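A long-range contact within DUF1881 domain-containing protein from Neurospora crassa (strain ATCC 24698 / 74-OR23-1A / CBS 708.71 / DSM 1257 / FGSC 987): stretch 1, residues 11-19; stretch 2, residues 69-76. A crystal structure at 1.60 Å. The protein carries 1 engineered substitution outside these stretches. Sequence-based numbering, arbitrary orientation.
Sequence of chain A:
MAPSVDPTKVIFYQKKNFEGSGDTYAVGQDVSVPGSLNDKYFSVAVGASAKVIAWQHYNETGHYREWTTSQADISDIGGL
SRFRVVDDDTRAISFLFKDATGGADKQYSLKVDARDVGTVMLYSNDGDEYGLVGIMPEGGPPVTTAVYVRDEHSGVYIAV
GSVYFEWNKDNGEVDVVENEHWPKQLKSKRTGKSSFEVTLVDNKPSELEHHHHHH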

# COMPACT_ATOMS: atom_id res chain seq x y z
N ILE A 11 8.16 19.19 2.21
CA ILE A 11 7.40 20.31 2.71
C ILE A 11 6.02 20.29 2.11
O ILE A 11 5.87 20.26 0.89
CB ILE A 11 8.07 21.67 2.40
CG1 ILE A 11 9.55 21.66 2.79
CG2 ILE A 11 7.32 22.78 3.10
CD1 ILE A 11 10.23 23.00 2.61
N PHE A 12 5.02 20.29 2.98
CA PHE A 12 3.65 20.36 2.52
C PHE A 12 3.18 21.81 2.53
O PHE A 12 3.40 22.54 3.48
CB PHE A 12 2.74 19.50 3.39
CG PHE A 12 2.78 18.04 3.05
CD1 PHE A 12 2.01 17.54 2.02
CD2 PHE A 12 3.58 17.17 3.77
CE1 PHE A 12 2.04 16.18 1.71
CE2 PHE A 12 3.63 15.82 3.47
CZ PHE A 12 2.86 15.32 2.45
N TYR A 13 2.53 22.22 1.46
CA TYR A 13 2.08 23.58 1.38
C TYR A 13 0.56 23.63 1.38
O TYR A 13 -0.14 22.78 0.78
CB TYR A 13 2.64 24.24 0.11
CG TYR A 13 4.16 24.29 0.06
CD1 TYR A 13 4.87 25.38 0.57
CD2 TYR A 13 4.88 23.25 -0.51
CE1 TYR A 13 6.27 25.41 0.52
CE2 TYR A 13 6.26 23.27 -0.57
CZ TYR A 13 6.95 24.35 -0.06
OH TYR A 13 8.33 24.35 -0.13
N GLN A 14 0.08 24.68 2.06
CA GLN A 14 -1.32 25.02 2.17
C GLN A 14 -1.96 25.39 0.83
O GLN A 14 -3.14 25.13 0.62
CB GLN A 14 -1.45 26.17 3.17
CG GLN A 14 -2.54 27.18 2.89
CD GLN A 14 -2.24 28.53 3.53
OE1 GLN A 14 -1.18 29.12 3.30
NE2 GLN A 14 -3.17 29.02 4.33
N LYS A 15 -1.19 25.99 -0.08
CA LYS A 15 -1.72 26.30 -1.40
C LYS A 15 -1.04 25.46 -2.48
O LYS A 15 -0.01 24.82 -2.21
CB LYS A 15 -1.56 27.79 -1.70
CG LYS A 15 -1.83 28.68 -0.50
CD LYS A 15 -2.58 29.94 -0.91
CE LYS A 15 -2.32 31.08 0.08
NZ LYS A 15 -0.91 31.56 0.01
N LYS A 16 -1.61 25.47 -3.68
CA LYS A 16 -1.02 24.76 -4.81
C LYS A 16 0.28 25.44 -5.26
O LYS A 16 0.55 26.57 -4.87
CB LYS A 16 -2.01 24.67 -5.98
CG LYS A 16 -3.26 23.86 -5.68
CD LYS A 16 -4.22 23.89 -6.85
CE LYS A 16 -5.41 22.97 -6.57
NZ LYS A 16 -6.34 22.87 -7.72
N ASN A 17 1.07 24.73 -6.05
CA ASN A 17 2.31 25.26 -6.61
C ASN A 17 3.30 25.82 -5.59
O ASN A 17 4.01 26.79 -5.86
CB ASN A 17 1.99 26.34 -7.66
CG ASN A 17 3.11 26.52 -8.67
OD1 ASN A 17 3.81 25.57 -9.01
ND2 ASN A 17 3.30 27.76 -9.13
N PHE A 18 3.33 25.19 -4.41
CA PHE A 18 4.37 25.41 -3.40
C PHE A 18 4.38 26.83 -2.83
O PHE A 18 5.44 27.36 -2.47
CB PHE A 18 5.75 25.08 -3.99
CG PHE A 18 5.76 23.87 -4.87
CD1 PHE A 18 5.65 22.60 -4.32
CD2 PHE A 18 5.87 23.98 -6.25
CE1 PHE A 18 5.66 21.47 -5.12
CE2 PHE A 18 5.88 22.85 -7.06
CZ PHE A 18 5.77 21.58 -6.49
N GLU A 19 3.21 27.45 -2.73
CA GLU A 19 3.16 28.82 -2.25
C GLU A 19 2.67 28.84 -0.80
O GLU A 19 1.97 27.92 -0.35
CB GLU A 19 2.27 29.68 -3.15
CG GLU A 19 2.58 29.57 -4.66
CD GLU A 19 3.87 30.28 -5.10
OE1 GLU A 19 4.73 30.58 -4.24
OE2 GLU A 19 4.02 30.54 -6.32
N THR A 69 8.37 12.68 -6.28
CA THR A 69 8.92 13.96 -6.68
C THR A 69 7.92 15.05 -6.32
O THR A 69 6.75 14.77 -6.03
CB THR A 69 9.25 14.05 -8.20
OG1 THR A 69 8.04 13.98 -8.97
CG2 THR A 69 10.18 12.91 -8.63
N SER A 70 8.38 16.29 -6.33
CA SER A 70 7.53 17.41 -5.94
C SER A 70 6.27 17.48 -6.80
O SER A 70 6.35 17.42 -8.02
CB SER A 70 8.32 18.71 -6.05
OG SER A 70 9.39 18.69 -5.13
N GLN A 71 5.11 17.59 -6.15
CA GLN A 71 3.82 17.67 -6.86
C GLN A 71 3.17 19.02 -6.63
O GLN A 71 2.91 19.40 -5.50
CB GLN A 71 2.89 16.55 -6.38
CG GLN A 71 3.43 15.16 -6.63
CD GLN A 71 3.52 14.85 -8.11
OE1 GLN A 71 2.52 14.88 -8.83
NE2 GLN A 71 4.73 14.58 -8.59
N ALA A 72 2.87 19.74 -7.71
CA ALA A 72 2.33 21.09 -7.54
C ALA A 72 0.83 21.10 -7.21
O ALA A 72 0.28 22.14 -6.85
CB ALA A 72 2.60 21.92 -8.80
N ASP A 73 0.18 19.94 -7.31
CA ASP A 73 -1.24 19.82 -6.99
C ASP A 73 -1.60 18.44 -6.45
O ASP A 73 -1.63 17.47 -7.20
CB ASP A 73 -2.06 20.12 -8.26
CG ASP A 73 -3.54 20.36 -7.97
OD1 ASP A 73 -3.99 20.07 -6.84
OD2 ASP A 73 -4.26 20.84 -8.88
N ILE A 74 -1.87 18.36 -5.15
CA ILE A 74 -2.37 17.11 -4.56
C ILE A 74 -3.77 17.26 -3.97
O ILE A 74 -4.14 16.56 -3.03
CB ILE A 74 -1.42 16.57 -3.46
CG1 ILE A 74 -1.22 17.60 -2.34
CG2 ILE A 74 -0.09 16.17 -4.06
CD1 ILE A 74 -0.48 17.04 -1.13
N SER A 75 -4.56 18.17 -4.55
CA SER A 75 -5.91 18.44 -4.06
C SER A 75 -6.93 17.35 -4.38
O SER A 75 -8.03 17.35 -3.84
CB SER A 75 -6.39 19.77 -4.63
OG SER A 75 -6.48 19.68 -6.05
N ASP A 76 -6.57 16.43 -5.28
CA ASP A 76 -7.51 15.41 -5.75
C ASP A 76 -6.89 14.02 -5.65
O ASP A 76 -6.44 13.46 -6.64
CB ASP A 76 -7.91 15.70 -7.20
CG ASP A 76 -9.12 14.90 -7.65
OD1 ASP A 76 -9.49 13.92 -6.97
OD2 ASP A 76 -9.71 15.26 -8.70

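The two stretches meet mainly through loops, and one backbone hydrogen bond fixes their register: Asn17 N donates to Ala72 O at 2.8 Å, nearly straight at 175°. Here the chains come closest, with Asn17 CA 4.3 Å from Ala72 CA. Asn17 has phi/psi of 54/35, a left-handed conformation that asparagine tolerates better than most residues, and its CB points away from the partner stretch. Phe18 follows with similar angles (65/32).

Lys16 leaves its backbone sideways, but an m rotamer at chi1 followed by three t torsions extends the chain fully, so that NZ reaches Asp73 OD2 at 3.1 Å in a salt bridge. The long aliphatic arm of Lys16 passes Ser75, with Lys16 CE 3.5 Å from Ser75 OG. Asp73, t at chi1, uses its other carboxylate oxygen within its own loop: OD1 accepts from Ser75 OG at 2.6 Å and from Ser75 N at 3.0 Å. The p rotamer of Ser75 places its short hydroxyl for this bond, which helps hold the carboxylate in position.

Phe18, m at chi1, brings its ring against a small residue: CE2 lies 3.8 Å from Ala72 CB, and CZ 3.6 Å from Ala72 CA. The alanine methyl and the aromatic ring are both apolar, so this contact needs no polar partner. Deeper, Ile74 (p, t) extends CD1 to the edge of the buried Phe12 ring, 3.9 Å from CE1, an apolar contact.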